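Local coordinates for low temperature requirement C protein (Listeria monocytogenes, PDB 1Y9I), which is a putative lipid phosphatase that binds calcium and magnesium ions side by side and probably removes the phosphate from phosphatidylglycerophosphate, at residues A[100-105]-A[115-120]. Sequence-based numbering, arbitrary orientation.
Sequences ILALSI and TNYGYI
Tyr117 reaches from helix 114-123 to Ala102 and Leu103 on helix 97-106, joining two consecutive helices of the all-helical PgpA fold and illustrating how one long aromatic side chain can link helices whose backbones stay well apart. The nearest CA atoms, those of Leu103 and Tyr117, are 8.1 Å from each other, and the ring spans that gap. With CB of Tyr117 directed toward helix 97-106 and CG anti to the backbone N (chi1 171°), the phenol extends out from its own helix.

The apolar part of the contact has two pieces. At the hydroxyl-bearing end of the ring, the methyl of Ala102 packs obliquely, its CB 3.5 Å from CZ of Tyr117 and 3.7 Å from CE1. Farther back from the hydroxyl, level with the middle of the ring, Leu103 brings one methyl: its CD1 lies 4.1 Å from CD2 of Tyr117 and equally far from CE2, the two side chains crossing at about a right angle. Both methyls lie on the same side of the ring plane, Ala102 CB by CE1 and CZ, Leu103 CD1 by CD2 and CE2.

Helix 143-160 adds further packing, with Asp145 and Ala149 touching Tyr117. Asp145 is a magnesium ligand and also meets Ala102, so the contact borders the binuclear metal site; the magnesium ion is about 7 Å from the Tyr117 side chain.

The polar component lies just before segment 100-105. It involves Glu99, itself a ligand of the calcium ion: the phenol OH of Tyr117 is hydrogen-bonded to the backbone O of Glu99.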
loop_
_atom_site.group_PDB
_atom_site.type_symbol
_atom_site.label_atom_id
_atom_site.label_comp_id
_atom_site.label_asym_id
_atom_site.label_seq_id
_atom_site.Cartn_x
_atom_site.Cartn_y
_atom_site.Cartn_z
ATOM N N ILE A 100 2.223 8.607 3.230
ATOM C CA ILE A 100 2.421 7.660 2.134
ATOM C C ILE A 100 3.898 7.287 2.017
ATOM O O ILE A 100 4.254 6.110 1.924
ATOM C CB ILE A 100 1.948 8.276 0.785
ATOM C CG1 ILE A 100 0.417 8.277 0.721
ATOM C CG2 ILE A 100 2.547 7.530 -0.386
ATOM C CD1 ILE A 100 -0.200 6.903 0.663
ATOM N N LEU A 101 4.756 8.299 2.017
ATOM C CA LEU A 101 6.189 8.068 1.910
ATOM C C LEU A 101 6.690 7.207 3.070
ATOM O O LEU A 101 7.463 6.270 2.869
ATOM C CB LEU A 101 6.926 9.409 1.899
ATOM C CG LEU A 101 8.450 9.353 1.867
ATOM C CD1 LEU A 101 8.924 8.701 0.573
ATOM C CD2 LEU A 101 8.994 10.768 1.997
ATOM N N ALA A 102 6.239 7.523 4.280
ATOM C CA ALA A 102 6.650 6.786 5.470
ATOM C C ALA A 102 6.164 5.333 5.475
ATOM O O ALA A 102 6.825 4.449 6.032
ATOM C CB ALA A 102 6.161 7.503 6.714
ATOM N N LEU A 103 5.014 5.072 4.863
ATOM C CA LEU A 103 4.520 3.699 4.839
ATOM C C LEU A 103 5.491 2.816 4.056
ATOM O O LEU A 103 5.585 1.616 4.309
ATOM C CB LEU A 103 3.128 3.626 4.211
ATOM C CG LEU A 103 2.457 2.253 4.342
ATOM C CD1 LEU A 103 2.060 2.037 5.797
ATOM C CD2 LEU A 103 1.228 2.167 3.443
ATOM N N SER A 104 6.221 3.408 3.114
ATOM C CA SER A 104 7.178 2.643 2.319
ATOM C C SER A 104 8.331 2.161 3.206
ATOM O O SER A 104 8.981 1.154 2.911
ATOM C CB SER A 104 7.721 3.490 1.159
ATOM O OG SER A 104 8.630 4.480 1.611
ATOM N N ILE A 105 8.581 2.889 4.292
ATOM C CA ILE A 105 9.631 2.515 5.232
ATOM C C ILE A 105 9.094 1.346 6.049
ATOM O O ILE A 105 9.772 0.344 6.245
ATOM C CB ILE A 105 9.977 3.684 6.180
ATOM C CG1 ILE A 105 10.669 4.799 5.388
ATOM C CG2 ILE A 105 10.861 3.193 7.324
ATOM C CD1 ILE A 105 10.948 6.057 6.221
ATOM N N THR A 115 0.060 -1.201 12.293
ATOM C CA THR A 115 -0.577 -0.648 13.479
ATOM C C THR A 115 0.363 0.142 14.399
ATOM O O THR A 115 -0.035 1.165 14.953
ATOM C CB THR A 115 -1.338 -1.751 14.268
ATOM O OG1 THR A 115 -0.482 -2.875 14.488
ATOM C CG2 THR A 115 -2.560 -2.210 13.475
ATOM N N ASN A 116 1.609 -0.299 14.544
ATOM C CA ASN A 116 2.537 0.437 15.395
ATOM C C ASN A 116 2.863 1.798 14.798
ATOM O O ASN A 116 3.114 2.764 15.519
ATOM C CB ASN A 116 3.829 -0.356 15.624
ATOM C CG ASN A 116 3.717 -1.307 16.804
ATOM O OD1 ASN A 116 2.849 -1.139 17.659
ATOM N ND2 ASN A 116 4.600 -2.296 16.864
ATOM N N TYR A 117 2.860 1.867 13.473
ATOM C CA TYR A 117 3.130 3.117 12.772
ATOM C C TYR A 117 2.032 4.132 13.110
ATOM O O TYR A 117 2.321 5.266 13.509
ATOM C CB TYR A 117 3.175 2.837 11.268
ATOM C CG TYR A 117 3.230 4.049 10.362
ATOM C CD1 TYR A 117 4.210 5.027 10.520
ATOM C CD2 TYR A 117 2.348 4.166 9.285
ATOM C CE1 TYR A 117 4.321 6.088 9.619
ATOM C CE2 TYR A 117 2.445 5.218 8.381
ATOM C CZ TYR A 117 3.436 6.174 8.549
ATOM O OH TYR A 117 3.552 7.191 7.631
ATOM N N GLY A 118 0.775 3.715 12.973
ATOM C CA GLY A 118 -0.328 4.608 13.274
ATOM C C GLY A 118 -0.394 4.980 14.741
ATOM O O GLY A 118 -0.556 6.147 15.089
ATOM N N TYR A 119 -0.259 3.979 15.606
ATOM C CA TYR A 119 -0.320 4.182 17.046
ATOM C C TYR A 119 0.722 5.165 17.562
ATOM O O TYR A 119 0.404 6.078 18.325
ATOM C CB TYR A 119 -0.149 2.835 17.757
ATOM C CG TYR A 119 -0.052 2.930 19.267
ATOM C CD1 TYR A 119 -1.130 3.380 20.029
ATOM C CD2 TYR A 119 1.117 2.560 19.932
ATOM C CE1 TYR A 119 -1.049 3.457 21.416
ATOM C CE2 TYR A 119 1.210 2.634 21.321
ATOM C CZ TYR A 119 0.124 3.081 22.053
ATOM O OH TYR A 119 0.203 3.149 23.422
ATOM N N ILE A 120 1.972 4.990 17.142
ATOM C CA ILE A 120 3.029 5.865 17.623
ATOM C C ILE A 120 2.862 7.286 17.097
ATOM O O ILE A 120 3.241 8.249 17.764
ATOM C CB ILE A 120 4.429 5.300 17.269
ATOM C CG1 ILE A 120 5.463 5.876 18.245
ATOM C CG2 ILE A 120 4.794 5.634 15.822
ATOM C CD1 ILE A 120 6.781 5.129 18.273
#